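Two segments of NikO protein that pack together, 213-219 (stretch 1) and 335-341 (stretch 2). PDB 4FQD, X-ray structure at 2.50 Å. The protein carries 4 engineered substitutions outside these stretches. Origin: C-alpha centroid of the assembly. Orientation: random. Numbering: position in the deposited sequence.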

ATOM      1  N   GLN A 213      -9.030  18.169 -15.650  1.00 20.33           N
ATOM      2  CA  GLN A 213      -7.908  18.217 -14.721  1.00 19.91           C
ATOM      3  C   GLN A 213      -7.654  16.869 -14.057  1.00 14.14           C
ATOM      4  O   GLN A 213      -8.592  16.192 -13.644  1.00 14.79           O
ATOM      5  N   HIS A 214      -6.378  16.503 -13.947  1.00 12.77           N
ATOM      6  CA  HIS A 214      -5.965  15.225 -13.362  1.00 17.08           C
ATOM      7  C   HIS A 214      -6.673  14.027 -13.994  1.00 15.94           C
ATOM      8  O   HIS A 214      -7.433  13.330 -13.323  1.00 15.39           O
ATOM      9  N   PRO A 215      -6.418  13.778 -15.287  1.00 13.15           N
ATOM     10  CA  PRO A 215      -7.142  12.719 -15.998  1.00 16.06           C
ATOM     11  C   PRO A 215      -6.571  11.325 -15.751  1.00 12.88           C
ATOM     12  O   PRO A 215      -5.437  11.183 -15.290  1.00 11.32           O
ATOM     13  N   TYR A 216      -7.373  10.309 -16.054  1.00 12.37           N
ATOM     14  CA  TYR A 216      -6.927   8.922 -16.034  1.00 14.13           C
ATOM     15  C   TYR A 216      -5.880   8.766 -17.132  1.00 15.45           C
ATOM     16  O   TYR A 216      -6.012   9.364 -18.200  1.00  9.96           O
ATOM     17  N   LEU A 217      -4.844   7.971 -16.879  1.00  9.12           N
ATOM     18  CA  LEU A 217      -3.661   7.986 -17.742  1.00 10.62           C
ATOM     19  C   LEU A 217      -3.335   6.680 -18.471  1.00 12.66           C
ATOM     20  O   LEU A 217      -2.396   6.635 -19.265  1.00 16.83           O
ATOM     21  N   LYS A 218      -4.096   5.625 -18.204  1.00 11.57           N
ATOM     22  CA  LYS A 218      -3.860   4.341 -18.858  1.00 15.15           C
ATOM     23  C   LYS A 218      -4.263   4.405 -20.334  1.00 18.79           C
ATOM     24  O   LYS A 218      -5.061   5.262 -20.715  1.00 16.81           O
ATOM     25  N   PRO A 219      -3.708   3.503 -21.171  1.00 20.41           N
ATOM     26  CA  PRO A 219      -4.048   3.451 -22.602  1.00 21.46           C
ATOM     27  C   PRO A 219      -5.551   3.369 -22.839  1.00 18.79           C
ATOM     28  O   PRO A 219      -6.027   3.712 -23.922  1.00 16.18           O
ATOM     29  N   MET A 335      -4.201   0.621  -7.605  1.00 13.10           N
ATOM     30  CA  MET A 335      -4.804   1.946  -7.712  1.00 12.53           C
ATOM     31  C   MET A 335      -4.922   2.408  -9.162  1.00 13.59           C
ATOM     32  O   MET A 335      -4.352   1.799 -10.068  1.00 12.53           O
ATOM     33  N   SER A 336      -5.666   3.491  -9.368  1.00  9.98           N
ATOM     34  CA  SER A 336      -5.936   4.010 -10.703  1.00 11.64           C
ATOM     35  C   SER A 336      -4.664   4.431 -11.435  1.00 12.98           C
ATOM     36  O   SER A 336      -4.493   4.139 -12.619  1.00  8.70           O
ATOM     37  N   ARG A 337      -3.773   5.118 -10.727  1.00 11.05           N
ATOM     38  CA  ARG A 337      -2.500   5.525 -11.308  1.00  9.34           C
ATOM     39  C   ARG A 337      -1.377   4.594 -10.868  1.00 12.86           C
ATOM     40  O   ARG A 337      -0.239   5.019 -10.675  1.00 16.06           O
ATOM     41  N   GLY A 338      -1.710   3.317 -10.712  1.00 15.94           N
ATOM     42  CA  GLY A 338      -0.735   2.312 -10.338  1.00 10.03           C
ATOM     43  C   GLY A 338      -1.099   0.950 -10.894  1.00 11.50           C
ATOM     44  O   GLY A 338      -1.506   0.830 -12.050  1.00 15.77           O
ATOM     45  N   VAL A 339      -0.954  -0.078 -10.065  1.00 11.11           N
ATOM     46  CA  VAL A 339      -1.269  -1.443 -10.466  1.00 12.68           C
ATOM     47  C   VAL A 339      -2.762  -1.607 -10.731  1.00 13.77           C
ATOM     48  O   VAL A 339      -3.592  -1.171  -9.932  1.00 12.39           O
ATOM     49  N   PHE A 340      -3.094  -2.232 -11.857  1.00 14.98           N
ATOM     50  CA  PHE A 340      -4.484  -2.503 -12.205  1.00 12.68           C
ATOM     51  C   PHE A 340      -5.160  -3.384 -11.163  1.00 14.55           C
ATOM     52  O   PHE A 340      -4.511  -4.189 -10.495  1.00 15.23           O
ATOM     53  N   SER A 341      -6.471  -3.228 -11.033  1.00 17.96           N
ATOM     54  CA  SER A 341      -7.244  -4.033 -10.102  1.00 14.71           C
ATOM     55  C   SER A 341      -7.367  -5.463 -10.623  1.00 18.33           C
ATOM     56  O   SER A 341      -7.457  -6.414  -9.847  1.00 19.43           O
TER

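Two irregular segments, distant in sequence, meet here in a largely polar contact in which long basic side chains reach across to backbone carbonyls and an aromatic ring, with two waters bridging the stretches. Lys-218 is the centre of it. Its CA-to-CB bond points toward stretch 2, and the m, m, t, p rotamer carries the amine to the carbonyl of Gly-338, with NZ donating a hydrogen bond to O at 2.9 Å. The same NZ lies 3.4 Å from the centroid of the Phe-340 ring (CG through CZ), 16° off the ring normal, a cation-pi contact over the face. The CB of Phe-340 leaves sideways, but with chi1 m (-84°) the end of the ring comes nearer, giving Lys-218 a flat aromatic face. A buried lysine suits this place because carbonyl oxygen, pi cloud and water together can stabilise its charge.

Water 1 accepts from Lys-218 NZ at 2.5 Å and donates to Ser-336 O at 2.9 Å; it also hydrogen-bonds Tyr-216 OH at 2.9 Å. Although CB of Tyr-216 points away, its t rotamer brings the end of the ring nearer, so that CE1 lies 3.6 Å from Ser-336 O and OH 3.5 Å from Phe-340 CE1. Water 2 links the backbones, accepting from Leu-217 N and donating to Ser-336 O, each at 2.9 Å.

Arg-337 answers from stretch 2. Its CB leaves sideways, but chi1 m followed by t at chi2 and chi3 extends the chain along stretch 1, where NH2 gives Pro-215 O a weak hydrogen bond of 2.9 Å, its angle only 127°. Leu-217, pointing toward stretch 2 with an m, t rotamer, lays CD1 over one guanidinium face, 3.7 Å from Arg-337 CZ; the methyl packs against the flat face, while NE, NH1 and NH2 also have hydrogen bonds elsewhere in the structure. A type I turn from Met-335 to Gly-338, closed by Gly-338 N to Met-335 O at 3.1 Å, includes Ser-336 and Arg-337.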

ATOM      1  CB  GLN A 213      -8.163  19.274 -13.652  1.00 19.60           C
ATOM      2  CG  GLN A 213      -6.919  19.996 -13.229  1.00 24.91           C
ATOM      3  CD  GLN A 213      -6.358  20.860 -14.338  1.00 39.20           C
ATOM      4  OE1 GLN A 213      -5.145  20.967 -14.500  1.00 35.42           O
ATOM      5  NE2 GLN A 213      -7.244  21.497 -15.099  1.00 28.82           N
ATOM      6  CB  HIS A 214      -6.196  15.220 -11.849  1.00 15.49           C
ATOM      7  CG  HIS A 214      -5.574  16.380 -11.134  1.00 18.32           C
ATOM      8  ND1 HIS A 214      -6.310  17.439 -10.652  1.00 18.12           N
ATOM      9  CD2 HIS A 214      -4.282  16.644 -10.822  1.00 19.21           C
ATOM     10  CE1 HIS A 214      -5.502  18.307 -10.072  1.00 22.29           C
ATOM     11  NE2 HIS A 214      -4.265  17.851 -10.162  1.00 28.66           N
ATOM     12  CB  PRO A 215      -6.943  13.105 -17.463  1.00 15.25           C
ATOM     13  CG  PRO A 215      -5.600  13.750 -17.481  1.00 13.93           C
ATOM     14  CD  PRO A 215      -5.455  14.469 -16.163  1.00 12.64           C
ATOM     15  CB  TYR A 216      -8.123   8.006 -16.283  1.00 16.19           C
ATOM     16  CG  TYR A 216      -7.876   6.538 -16.025  1.00 19.74           C
ATOM     17  CD1 TYR A 216      -7.718   6.055 -14.731  1.00 14.22           C
ATOM     18  CD2 TYR A 216      -7.833   5.629 -17.073  1.00 18.76           C
ATOM     19  CE1 TYR A 216      -7.505   4.708 -14.493  1.00 13.07           C
ATOM     20  CE2 TYR A 216      -7.625   4.285 -16.845  1.00 20.06           C
ATOM     21  CZ  TYR A 216      -7.460   3.830 -15.556  1.00 21.21           C
ATOM     22  OH  TYR A 216      -7.249   2.489 -15.331  1.00 31.41           O
ATOM     23  CB  LEU A 217      -2.440   8.444 -16.941  1.00 16.66           C
ATOM     24  CG  LEU A 217      -2.527   9.859 -16.367  1.00 19.02           C
ATOM     25  CD1 LEU A 217      -1.357  10.132 -15.437  1.00 13.60           C
ATOM     26  CD2 LEU A 217      -2.582  10.887 -17.490  1.00  9.68           C
ATOM     27  CB  LYS A 218      -4.624   3.232 -18.130  1.00 17.02           C
ATOM     28  CG  LYS A 218      -4.205   3.049 -16.680  1.00 15.56           C
ATOM     29  CD  LYS A 218      -2.714   2.773 -16.572  1.00 15.03           C
ATOM     30  CE  LYS A 218      -2.289   2.540 -15.132  1.00 12.72           C
ATOM     31  NZ  LYS A 218      -2.908   1.314 -14.558  1.00 12.37           N
ATOM     32  CB  PRO A 219      -3.380   2.157 -23.066  1.00 20.40           C
ATOM     33  CG  PRO A 219      -2.213   2.014 -22.175  1.00 18.71           C
ATOM     34  CD  PRO A 219      -2.650   2.534 -20.831  1.00 18.20           C
ATOM     35  CB  MET A 335      -4.000   2.959  -6.896  1.00 11.77           C
ATOM     36  CG  MET A 335      -2.531   3.016  -7.269  1.00 12.42           C
ATOM     37  SD  MET A 335      -1.572   4.107  -6.207  1.00 20.42           S
ATOM     38  CE  MET A 335       0.027   4.032  -7.011  1.00 13.28           C
ATOM     39  CB  SER A 336      -6.912   5.186 -10.629  1.00 15.05           C
ATOM     40  OG  SER A 336      -8.138   4.795 -10.032  1.00 13.35           O
ATOM     41  CB  ARG A 337      -2.173   6.973 -10.942  1.00 13.48           C
ATOM     42  CG  ARG A 337      -3.155   7.980 -11.509  1.00  9.38           C
ATOM     43  CD  ARG A 337      -2.585   9.383 -11.472  1.00 14.12           C
ATOM     44  NE  ARG A 337      -3.437  10.330 -12.183  1.00 17.53           N
ATOM     45  CZ  ARG A 337      -3.071  11.565 -12.503  1.00 17.05           C
ATOM     46  NH1 ARG A 337      -1.863  12.006 -12.178  1.00  9.30           N
ATOM     47  NH2 ARG A 337      -3.911  12.360 -13.152  1.00 14.58           N
ATOM     48  CB  VAL A 339      -0.835  -2.453  -9.388  1.00 12.55           C
ATOM     49  CG1 VAL A 339      -1.165  -3.874  -9.821  1.00 12.59           C
ATOM     50  CG2 VAL A 339       0.650  -2.311  -9.105  1.00 15.63           C
ATOM     51  CB  PHE A 340      -4.579  -3.176 -13.575  1.00 14.24           C
ATOM     52  CG  PHE A 340      -4.564  -2.216 -14.725  1.00 15.98           C
ATOM     53  CD1 PHE A 340      -5.679  -1.445 -15.012  1.00 12.46           C
ATOM     54  CD2 PHE A 340      -3.445  -2.095 -15.532  1.00 15.14           C
ATOM     55  CE1 PHE A 340      -5.674  -0.563 -16.073  1.00 15.86           C
ATOM     56  CE2 PHE A 340      -3.434  -1.215 -16.596  1.00 17.47           C
ATOM     57  CZ  PHE A 340      -4.551  -0.449 -16.868  1.00 17.42           C
ATOM     58  CB  SER A 341      -8.628  -3.418  -9.902  1.00 13.97           C
ATOM     59  OG  SER A 341      -9.270  -3.967  -8.766  1.00 22.41           O
TER
HETATM   60  O   HOH W   1      -5.217   1.475 -13.515  1.00 14.42           O
HETATM   61  O   HOH W   2      -4.132   6.296 -14.590  1.00  6.37           O